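Local coordinates for protein aminoacyltransferase FemA (Staphylococcus aureus, PDB 1LRZ) that builds part of the pentaglycine interpeptide bridge of peptidoglycan, adding its second and third glycines from glycyl-tRNA, at residues D108-Y113 / I358-F363; W130-M135 / T143-G148; P202-F207 / K223-R228. All blocks are in the same frame, centred on the assembly; numbering follows the deposited sequence.

Contact 1: D108-Y113 / I358-F363; sequences DPYLPY and IDRYNF
The phenol oxygen of Tyr110 accepts a hydrogen bond from the guanidinium of Arg360: NH2 lies 3.1 Å from OH, with an N-H...O angle of 147°, so the bond is somewhat bent. The oxygen sits near the guanidinium edge, a little tilted out of its plane, and the tyrosine ring stands almost upright to that plane, 85° apart. Asn362 brings ND2 to 3.1 Å from the same Tyr110 OH, here at the ring edge, with amide and ring nearly coplanar. Glu324 grips all three polar ends: OE1 bonds Tyr110 OH, while OE2 pairs with Arg360 NE in a salt bridge and takes a hydrogen bond from Asn362 ND2, probably offsetting the arginine charge.

Long side chains suit the 12.9 Å between the CA atoms of Tyr110 and Asn362, which they cover from both sides. Tyr110, its CG turned away from the backbone N (chi1 -162°), projects from an inverse gamma turn; Arg360 comes from the opposite direction, extended from CG to NE. Behind them, Tyr20 OH bonds Arg360 NH1 and Tyr364 N bonds Asn362 OD1.

In the nine-stranded mixed sheet, strands 389-393 and 157-162 lie between strands 112-116 and 360-365; Arg360 packs on Ile391 and Val160 of these two, while Tyr361, next along, packs on Met349 and Ile350 of helix 341-355.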
loop_
_atom_site.group_PDB
_atom_site.type_symbol
_atom_site.label_atom_id
_atom_site.label_comp_id
_atom_site.label_asym_id
_atom_site.label_seq_id
_atom_site.Cartn_x
_atom_site.Cartn_y
_atom_site.Cartn_z
ATOM N N ASP A 108 -10.496 7.526 14.396
ATOM C CA ASP A 108 -9.340 7.935 13.604
ATOM C C ASP A 108 -9.781 7.973 12.135
ATOM O O ASP A 108 -9.370 7.154 11.310
ATOM C CB ASP A 108 -8.139 6.982 13.841
ATOM C CG ASP A 108 -8.447 5.516 13.542
ATOM O OD1 ASP A 108 -7.493 4.714 13.541
ATOM O OD2 ASP A 108 -9.612 5.147 13.314
ATOM N N PRO A 109 -10.650 8.945 11.799
ATOM C CA PRO A 109 -11.183 9.120 10.447
ATOM C C PRO A 109 -10.124 9.284 9.367
ATOM O O PRO A 109 -9.105 9.955 9.557
ATOM C CB PRO A 109 -12.091 10.348 10.582
ATOM C CG PRO A 109 -11.432 11.132 11.641
ATOM C CD PRO A 109 -11.017 10.086 12.657
ATOM N N TYR A 110 -10.390 8.636 8.240
ATOM C CA TYR A 110 -9.528 8.652 7.058
ATOM C C TYR A 110 -9.899 9.972 6.380
ATOM O O TYR A 110 -10.548 9.994 5.335
ATOM C CB TYR A 110 -9.901 7.457 6.173
ATOM C CG TYR A 110 -8.866 7.061 5.134
ATOM C CD1 TYR A 110 -9.198 6.162 4.119
ATOM C CD2 TYR A 110 -7.560 7.560 5.176
ATOM C CE1 TYR A 110 -8.266 5.754 3.174
ATOM C CE2 TYR A 110 -6.608 7.161 4.216
ATOM C CZ TYR A 110 -6.972 6.253 3.226
ATOM O OH TYR A 110 -6.057 5.817 2.302
ATOM N N LEU A 111 -9.483 11.067 7.011
ATOM C CA LEU A 111 -9.807 12.421 6.569
ATOM C C LEU A 111 -8.555 13.284 6.433
ATOM O O LEU A 111 -7.889 13.561 7.425
ATOM C CB LEU A 111 -10.743 13.058 7.613
ATOM C CG LEU A 111 -11.242 14.488 7.395
ATOM C CD1 LEU A 111 -12.061 14.529 6.121
ATOM C CD2 LEU A 111 -12.091 14.942 8.593
ATOM N N PRO A 112 -8.235 13.736 5.211
ATOM C CA PRO A 112 -7.044 14.567 5.016
ATOM C C PRO A 112 -7.107 15.854 5.822
ATOM O O PRO A 112 -8.180 16.425 6.027
ATOM C CB PRO A 112 -7.046 14.854 3.512
ATOM C CG PRO A 112 -7.793 13.695 2.931
ATOM C CD PRO A 112 -8.921 13.496 3.929
ATOM N N TYR A 113 -5.929 16.303 6.247
ATOM C CA TYR A 113 -5.764 17.526 7.013
ATOM C C TYR A 113 -4.907 18.483 6.176
ATOM O O TYR A 113 -5.347 19.578 5.823
ATOM C CB TYR A 113 -5.075 17.205 8.346
ATOM C CG TYR A 113 -4.506 18.402 9.077
ATOM C CD1 TYR A 113 -5.237 19.597 9.198
ATOM C CD2 TYR A 113 -3.249 18.336 9.673
ATOM C CE1 TYR A 113 -4.729 20.691 9.889
ATOM C CE2 TYR A 113 -2.725 19.427 10.375
ATOM C CZ TYR A 113 -3.469 20.597 10.481
ATOM O OH TYR A 113 -2.962 21.661 11.188
ATOM N N ILE A 358 -8.611 1.918 -10.720
ATOM C CA ILE A 358 -8.408 2.410 -9.365
ATOM C C ILE A 358 -7.469 3.590 -9.586
ATOM O O ILE A 358 -6.343 3.420 -10.077
ATOM C CB ILE A 358 -7.786 1.316 -8.455
ATOM C CG1 ILE A 358 -8.780 0.158 -8.309
ATOM C CG2 ILE A 358 -7.432 1.903 -7.092
ATOM C CD1 ILE A 358 -8.184 -1.142 -7.730
ATOM N N ASP A 359 -7.948 4.783 -9.238
ATOM C CA ASP A 359 -7.208 6.024 -9.468
ATOM C C ASP A 359 -6.264 6.520 -8.379
ATOM O O ASP A 359 -5.799 7.663 -8.433
ATOM C CB ASP A 359 -8.202 7.141 -9.785
ATOM C CG ASP A 359 -9.110 6.797 -10.951
ATOM O OD1 ASP A 359 -8.596 6.287 -11.969
ATOM O OD2 ASP A 359 -10.327 7.051 -10.846
ATOM N N ARG A 360 -5.972 5.673 -7.407
ATOM C CA ARG A 360 -5.097 6.076 -6.312
ATOM C C ARG A 360 -4.189 4.927 -5.907
ATOM O O ARG A 360 -4.653 3.813 -5.688
ATOM C CB ARG A 360 -5.961 6.519 -5.137
ATOM C CG ARG A 360 -5.229 6.814 -3.837
ATOM C CD ARG A 360 -6.222 7.475 -2.875
ATOM N NE ARG A 360 -5.823 7.407 -1.473
ATOM C CZ ARG A 360 -5.660 8.463 -0.682
ATOM N NH1 ARG A 360 -5.844 9.695 -1.157
ATOM N NH2 ARG A 360 -5.366 8.285 0.604
ATOM N N TYR A 361 -2.892 5.202 -5.823
ATOM C CA TYR A 361 -1.919 4.193 -5.446
ATOM C C TYR A 361 -1.252 4.704 -4.169
ATOM O O TYR A 361 -0.507 5.684 -4.186
ATOM C CB TYR A 361 -0.890 4.012 -6.562
ATOM C CG TYR A 361 0.043 2.846 -6.340
ATOM C CD1 TYR A 361 -0.339 1.545 -6.673
ATOM C CD2 TYR A 361 1.309 3.043 -5.789
ATOM C CE1 TYR A 361 0.521 0.469 -6.464
ATOM C CE2 TYR A 361 2.177 1.979 -5.572
ATOM C CZ TYR A 361 1.778 0.696 -5.913
ATOM O OH TYR A 361 2.644 -0.345 -5.692
ATOM N N ASN A 362 -1.532 4.027 -3.067
ATOM C CA ASN A 362 -1.044 4.428 -1.760
ATOM C C ASN A 362 0.213 3.685 -1.296
ATOM O O ASN A 362 0.127 2.517 -0.917
ATOM C CB ASN A 362 -2.179 4.210 -0.751
ATOM C CG ASN A 362 -2.058 5.091 0.468
ATOM O OD1 ASN A 362 -0.963 5.504 0.832
ATOM N ND2 ASN A 362 -3.194 5.372 1.120
ATOM N N PHE A 363 1.368 4.359 -1.320
ATOM C CA PHE A 363 2.621 3.754 -0.856
ATOM C C PHE A 363 2.530 3.615 0.664
ATOM O O PHE A 363 3.402 3.040 1.321
ATOM C CB PHE A 363 3.833 4.622 -1.234
ATOM C CG PHE A 363 4.237 4.494 -2.675
ATOM C CD1 PHE A 363 3.876 5.467 -3.608
ATOM C CD2 PHE A 363 4.975 3.387 -3.106
ATOM C CE1 PHE A 363 4.244 5.337 -4.958
ATOM C CE2 PHE A 363 5.350 3.251 -4.459
ATOM C CZ PHE A 363 4.986 4.223 -5.382
#

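Contact 2: W130-M135 / T143-G148; sequences WFFDKM and TGFHKG
Opposite Phe145, the ring of Phe132 is carried on a helical turn whose shortest backbone bond runs from Met135 N to Phe131 O, at 2.9 Å. Phe145 stands at the centre of an inverse gamma turn, closed weakly by His146 N and Gly144 O, in the irregular segment after strand 141-142. The contact thus joins a helix to a loop through an aromatic pair at the protein surface.

The two phenylalanines come from opposite directions and meet by their outer carbons. With CG of Phe132 set opposite its carbonyl carbon (chi1 -63°), the ring leaves the helix toward Phe145. Ring centroids are 5.7 Å apart and the planes make 50°, an oblique pairing. Phe132 CZ lies near the plane of the Phe145 ring, at its edge. Phenylalanine fits both positions because two benzyl groups together fill the 11.7 Å between the CA atoms of Phe132 and Phe145. Glycine suits position 144, where the backbone angles would press a side chain against the preceding carbonyl oxygen.

His142 meets both rings edge-to-face; Tyr113 meets Phe132 edge-to-face and Phe145 with planes only about 25° apart. Within the pair itself, CE2 of Phe145 touches Phe132 twice, at 3.9 Å from CZ and 4.0 Å from CE2.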
loop_
_atom_site.group_PDB
_atom_site.type_symbol
_atom_site.label_atom_id
_atom_site.label_comp_id
_atom_site.label_asym_id
_atom_site.label_seq_id
_atom_site.Cartn_x
_atom_site.Cartn_y
_atom_site.Cartn_z
ATOM N N TRP A 130 -12.203 22.761 10.131
ATOM C CA TRP A 130 -13.421 22.903 10.936
ATOM C C TRP A 130 -13.719 21.635 11.739
ATOM O O TRP A 130 -14.373 21.678 12.789
ATOM C CB TRP A 130 -14.626 23.204 10.039
ATOM C CG TRP A 130 -14.970 22.093 9.099
ATOM C CD1 TRP A 130 -14.483 21.907 7.837
ATOM C CD2 TRP A 130 -15.833 20.978 9.365
ATOM N NE1 TRP A 130 -14.987 20.745 7.300
ATOM C CE2 TRP A 130 -15.819 20.156 8.216
ATOM C CE3 TRP A 130 -16.620 20.595 10.463
ATOM C CZ2 TRP A 130 -16.558 18.961 8.137
ATOM C CZ3 TRP A 130 -17.357 19.402 10.382
ATOM C CH2 TRP A 130 -17.318 18.606 9.225
ATOM N N PHE A 131 -13.240 20.505 11.238
ATOM C CA PHE A 131 -13.475 19.233 11.901
ATOM C C PHE A 131 -12.964 19.208 13.339
ATOM O O PHE A 131 -13.640 18.689 14.230
ATOM C CB PHE A 131 -12.814 18.095 11.121
ATOM C CG PHE A 131 -13.204 16.734 11.602
ATOM C CD1 PHE A 131 -14.497 16.254 11.395
ATOM C CD2 PHE A 131 -12.289 15.931 12.276
ATOM C CE1 PHE A 131 -14.872 14.992 11.850
ATOM C CE2 PHE A 131 -12.653 14.675 12.731
ATOM C CZ PHE A 131 -13.949 14.200 12.519
ATOM N N PHE A 132 -11.774 19.756 13.573
ATOM C CA PHE A 132 -11.214 19.751 14.925
ATOM C C PHE A 132 -12.145 20.421 15.944
ATOM O O PHE A 132 -12.379 19.881 17.029
ATOM C CB PHE A 132 -9.835 20.428 14.953
ATOM C CG PHE A 132 -8.780 19.712 14.127
ATOM C CD1 PHE A 132 -8.572 20.050 12.789
ATOM C CD2 PHE A 132 -8.015 18.682 14.686
ATOM C CE1 PHE A 132 -7.621 19.380 12.014
ATOM C CE2 PHE A 132 -7.055 17.999 13.920
ATOM C CZ PHE A 132 -6.860 18.349 12.582
ATOM N N ASP A 133 -12.674 21.589 15.592
ATOM C CA ASP A 133 -13.569 22.325 16.480
ATOM C C ASP A 133 -14.866 21.568 16.717
ATOM O O ASP A 133 -15.356 21.498 17.848
ATOM C CB ASP A 133 -13.884 23.708 15.899
ATOM C CG ASP A 133 -12.805 24.740 16.218
ATOM O OD1 ASP A 133 -12.828 25.841 15.620
ATOM O OD2 ASP A 133 -11.936 24.460 17.074
ATOM N N LYS A 134 -15.428 21.005 15.652
ATOM C CA LYS A 134 -16.662 20.258 15.792
ATOM C C LYS A 134 -16.473 19.046 16.714
ATOM O O LYS A 134 -17.310 18.789 17.578
ATOM C CB LYS A 134 -17.181 19.814 14.426
ATOM C CG LYS A 134 -18.389 18.886 14.505
ATOM C CD LYS A 134 -19.414 19.219 13.447
ATOM C CE LYS A 134 -20.036 20.584 13.721
ATOM N NZ LYS A 134 -21.105 20.922 12.745
ATOM N N MET A 135 -15.379 18.308 16.552
ATOM C CA MET A 135 -15.158 17.141 17.407
ATOM C C MET A 135 -15.010 17.606 18.861
ATOM O O MET A 135 -15.575 17.011 19.780
ATOM C CB MET A 135 -13.912 16.358 16.955
ATOM C CG MET A 135 -14.117 15.543 15.652
ATOM S SD MET A 135 -15.499 14.368 15.719
ATOM C CE MET A 135 -16.753 15.263 14.966
ATOM N N THR A 143 -5.940 13.813 20.116
ATOM C CA THR A 143 -4.751 13.402 20.859
ATOM C C THR A 143 -3.504 14.197 20.457
ATOM O O THR A 143 -2.491 14.136 21.137
ATOM C CB THR A 143 -4.459 11.889 20.697
ATOM O OG1 THR A 143 -3.918 11.626 19.393
ATOM C CG2 THR A 143 -5.738 11.082 20.882
ATOM N N GLY A 144 -3.566 14.949 19.359
ATOM C CA GLY A 144 -2.400 15.732 18.974
ATOM C C GLY A 144 -1.791 15.376 17.631
ATOM O O GLY A 144 -2.150 14.363 17.019
ATOM N N PHE A 145 -0.861 16.205 17.169
ATOM C CA PHE A 145 -0.229 15.959 15.879
ATOM C C PHE A 145 0.988 15.063 16.028
ATOM O O PHE A 145 2.127 15.491 15.862
ATOM C CB PHE A 145 0.116 17.299 15.216
ATOM C CG PHE A 145 -1.095 18.163 14.985
ATOM C CD1 PHE A 145 -1.452 19.146 15.899
ATOM C CD2 PHE A 145 -1.944 17.908 13.909
ATOM C CE1 PHE A 145 -2.640 19.860 15.756
ATOM C CE2 PHE A 145 -3.133 18.611 13.754
ATOM C CZ PHE A 145 -3.482 19.591 14.680
ATOM N N HIS A 146 0.725 13.796 16.337
ATOM C CA HIS A 146 1.792 12.843 16.541
ATOM C C HIS A 146 2.469 12.441 15.235
ATOM O O HIS A 146 1.888 12.503 14.156
ATOM C CB HIS A 146 1.266 11.616 17.295
ATOM C CG HIS A 146 0.144 10.897 16.605
ATOM N ND1 HIS A 146 0.359 9.863 15.718
ATOM C CD2 HIS A 146 -1.202 11.028 16.714
ATOM C CE1 HIS A 146 -0.806 9.382 15.315
ATOM N NE2 HIS A 146 -1.770 10.072 15.902
ATOM N N LYS A 147 3.730 12.059 15.359
ATOM C CA LYS A 147 4.561 11.636 14.233
ATOM C C LYS A 147 5.323 10.384 14.643
ATOM O O LYS A 147 5.463 10.099 15.837
ATOM C CB LYS A 147 5.588 12.707 13.894
ATOM C CG LYS A 147 5.031 14.028 13.435
ATOM C CD LYS A 147 6.202 14.988 13.283
ATOM C CE LYS A 147 5.791 16.298 12.655
ATOM N NZ LYS A 147 6.996 17.163 12.523
ATOM N N GLY A 148 5.840 9.655 13.661
ATOM C CA GLY A 148 6.579 8.444 13.965
ATOM C C GLY A 148 5.576 7.324 14.069
ATOM O O GLY A 148 4.377 7.583 14.071
#

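Contact 3: P202-F207 / K223-R228; sequences PIFRSF and KFYYNR
Tyr225 presents a ring face to Phe204 and a ring edge to Arg205, and these two meetings make a helix-to-helix contact between helices 201-207 and 222-232. The first is a T-shaped (edge-to-face) aromatic pair. The side chains cross at about a right angle, the ring planes stand 72° apart, and the centroids are 5.0 Å from each other. Phe204 supplies the edge: its CE2 comes down over the middle of the tyrosine ring, 3.7 Å from Tyr225 CE2 and just as close to CD2. A swing of the phenylalanine ring away from its own backbone nitrogen (chi1 161°) directs it toward the neighbouring helix.

Arg205, the next residue along, comes to the same ring at its rim. Here the roles of face and edge are reversed, for the flat guanidinium turns a face to the ring edge, with Tyr225 CD1 3.9 Å above its centre and the two planes 57° apart. The side chain reaches this place by bending at chi2 and chi3. An arginine serves well, since its planar head can lie against a ring edge while NH1 forms a salt bridge with Asp222, at the start of the helix that carries the tyrosine.

Aromatic residues suit the buried centre of the contact, where broad apolar surfaces close the gap of 9.7 Å between the CA atoms of Phe204 and Tyr225. Phe317 of strand 310-320 extends the group, meeting Tyr225 edge-to-face and also touching the Phe204 ring, so both helices are seated against the sheet. Tyr225 is sandwiched: on the face turned away from Phe204 lies Phe224 of its own helix, with CD2 3.6 Å above the ring plane.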
loop_
_atom_site.group_PDB
_atom_site.type_symbol
_atom_site.label_atom_id
_atom_site.label_comp_id
_atom_site.label_asym_id
_atom_site.label_seq_id
_atom_site.Cartn_x
_atom_site.Cartn_y
_atom_site.Cartn_z
ATOM N N PRO A 202 4.994 -18.175 3.533
ATOM C CA PRO A 202 6.309 -18.081 4.180
ATOM C C PRO A 202 7.400 -17.452 3.300
ATOM O O PRO A 202 8.380 -16.910 3.822
ATOM C CB PRO A 202 6.617 -19.529 4.579
ATOM C CG PRO A 202 5.750 -20.356 3.654
ATOM C CD PRO A 202 4.476 -19.553 3.591
ATOM N N ILE A 203 7.238 -17.530 1.977
ATOM C CA ILE A 203 8.207 -16.914 1.072
ATOM C C ILE A 203 8.148 -15.410 1.324
ATOM O O ILE A 203 9.179 -14.749 1.448
ATOM C CB ILE A 203 7.872 -17.155 -0.421
ATOM C CG1 ILE A 203 7.943 -18.645 -0.753
ATOM C CG2 ILE A 203 8.849 -16.373 -1.300
ATOM C CD1 ILE A 203 7.695 -18.949 -2.222
ATOM N N PHE A 204 6.931 -14.873 1.392
ATOM C CA PHE A 204 6.734 -13.445 1.648
ATOM C C PHE A 204 7.307 -13.107 3.020
ATOM O O PHE A 204 7.994 -12.099 3.196
ATOM C CB PHE A 204 5.239 -13.096 1.627
ATOM C CG PHE A 204 4.915 -11.791 2.301
ATOM C CD1 PHE A 204 5.217 -10.577 1.683
ATOM C CD2 PHE A 204 4.349 -11.778 3.580
ATOM C CE1 PHE A 204 4.966 -9.361 2.332
ATOM C CE2 PHE A 204 4.092 -10.570 4.241
ATOM C CZ PHE A 204 4.401 -9.356 3.615
ATOM N N ARG A 205 7.013 -13.967 3.988
ATOM C CA ARG A 205 7.476 -13.793 5.359
ATOM C C ARG A 205 8.994 -13.724 5.469
ATOM O O ARG A 205 9.525 -13.032 6.337
ATOM C CB ARG A 205 6.955 -14.939 6.224
ATOM C CG ARG A 205 5.438 -14.987 6.322
ATOM C CD ARG A 205 4.971 -14.592 7.711
ATOM N NE ARG A 205 5.493 -13.292 8.113
ATOM C CZ ARG A 205 5.432 -12.811 9.352
ATOM N NH1 ARG A 205 4.879 -13.521 10.321
ATOM N NH2 ARG A 205 5.893 -11.597 9.626
ATOM N N SER A 206 9.691 -14.434 4.589
ATOM C CA SER A 206 11.150 -14.437 4.620
ATOM C C SER A 206 11.724 -13.040 4.385
ATOM O O SER A 206 12.819 -12.734 4.852
ATOM C CB SER A 206 11.712 -15.392 3.566
ATOM O OG SER A 206 11.588 -14.833 2.266
ATOM N N PHE A 207 10.988 -12.191 3.666
ATOM C CA PHE A 207 11.459 -10.832 3.386
ATOM C C PHE A 207 11.208 -9.846 4.519
ATOM O O PHE A 207 11.809 -8.777 4.556
ATOM C CB PHE A 207 10.808 -10.272 2.120
ATOM C CG PHE A 207 11.194 -10.990 0.871
ATOM C CD1 PHE A 207 10.390 -12.000 0.362
ATOM C CD2 PHE A 207 12.388 -10.689 0.222
ATOM C CE1 PHE A 207 10.762 -12.693 -0.786
ATOM C CE2 PHE A 207 12.769 -11.380 -0.929
ATOM C CZ PHE A 207 11.957 -12.389 -1.430
ATOM N N LYS A 223 0.096 -14.810 12.008
ATOM C CA LYS A 223 -1.321 -15.035 11.756
ATOM C C LYS A 223 -2.012 -13.802 11.167
ATOM O O LYS A 223 -3.058 -13.909 10.518
ATOM C CB LYS A 223 -2.003 -15.483 13.049
ATOM C CG LYS A 223 -1.438 -16.795 13.581
ATOM C CD LYS A 223 -2.226 -17.327 14.766
ATOM C CE LYS A 223 -1.668 -18.666 15.236
ATOM N NZ LYS A 223 -2.437 -19.230 16.383
ATOM N N PHE A 224 -1.416 -12.635 11.390
ATOM C CA PHE A 224 -1.945 -11.385 10.862
ATOM C C PHE A 224 -2.132 -11.504 9.345
ATOM O O PHE A 224 -3.210 -11.239 8.812
ATOM C CB PHE A 224 -0.969 -10.244 11.157
ATOM C CG PHE A 224 -1.305 -8.953 10.455
ATOM C CD1 PHE A 224 -2.088 -7.990 11.075
ATOM C CD2 PHE A 224 -0.842 -8.708 9.164
ATOM C CE1 PHE A 224 -2.407 -6.796 10.422
ATOM C CE2 PHE A 224 -1.158 -7.522 8.503
ATOM C CZ PHE A 224 -1.942 -6.563 9.135
ATOM N N TYR A 225 -1.069 -11.913 8.663
ATOM C CA TYR A 225 -1.101 -12.043 7.214
ATOM C C TYR A 225 -1.987 -13.180 6.740
ATOM O O TYR A 225 -2.743 -13.034 5.775
ATOM C CB TYR A 225 0.316 -12.222 6.668
ATOM C CG TYR A 225 1.178 -11.001 6.859
ATOM C CD1 TYR A 225 2.210 -10.994 7.794
ATOM C CD2 TYR A 225 0.942 -9.836 6.125
ATOM C CE1 TYR A 225 2.987 -9.865 7.998
ATOM C CE2 TYR A 225 1.713 -8.696 6.321
ATOM C CZ TYR A 225 2.736 -8.717 7.261
ATOM O OH TYR A 225 3.516 -7.595 7.464
ATOM N N TYR A 226 -1.904 -14.316 7.417
ATOM C CA TYR A 226 -2.723 -15.446 7.024
ATOM C C TYR A 226 -4.210 -15.072 7.067
ATOM O O TYR A 226 -4.959 -15.348 6.121
ATOM C CB TYR A 226 -2.451 -16.638 7.944
ATOM C CG TYR A 226 -3.378 -17.807 7.699
ATOM C CD1 TYR A 226 -3.130 -18.718 6.677
ATOM C CD2 TYR A 226 -4.520 -17.990 8.482
ATOM C CE1 TYR A 226 -4.000 -19.786 6.438
ATOM C CE2 TYR A 226 -5.395 -19.051 8.250
ATOM C CZ TYR A 226 -5.128 -19.946 7.226
ATOM O OH TYR A 226 -5.993 -20.992 6.978
ATOM N N ASN A 227 -4.640 -14.431 8.153
ATOM C CA ASN A 227 -6.050 -14.070 8.273
ATOM C C ASN A 227 -6.509 -13.070 7.217
ATOM O O ASN A 227 -7.650 -13.135 6.766
ATOM C CB ASN A 227 -6.371 -13.534 9.675
ATOM C CG ASN A 227 -6.370 -14.635 10.732
ATOM O OD1 ASN A 227 -6.610 -15.807 10.421
ATOM N ND2 ASN A 227 -6.117 -14.262 11.985
ATOM N N ARG A 228 -5.627 -12.155 6.821
ATOM C CA ARG A 228 -5.983 -11.167 5.804
ATOM C C ARG A 228 -6.215 -11.904 4.482
ATOM O O ARG A 228 -7.186 -11.643 3.774
ATOM C CB ARG A 228 -4.866 -10.128 5.648
ATOM C CG ARG A 228 -4.527 -9.363 6.922
ATOM C CD ARG A 228 -5.718 -8.589 7.399
ATOM N NE ARG A 228 -5.469 -7.811 8.612
ATOM C CZ ARG A 228 -5.218 -8.328 9.812
ATOM N NH1 ARG A 228 -5.159 -9.643 9.997
ATOM N NH2 ARG A 228 -5.082 -7.518 10.848
#

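In the fold
From the N terminus, the chain first reaches 108-113, which opens the long loop that contact 1 closes 245 residues later at 358-363. Both other contacts nest inside that loop, in series. Contact 2 closes first, a short excursion tying helix 130-137 to the loop after strand 141-142; contact 3 follows, pairing helices 201-207 and 222-232. Contacts 1 and 2 adjoin: Tyr113 CE2 comes within 3.5 Å of Phe145 CE2, and Leu111 packs on Phe131. Contact 3 is separate, its centre about 24 Å from that of contact 1 and about 33 Å from that of contact 2, yet its helices lie against strand 310-320 of the sheet that contact 1 spans.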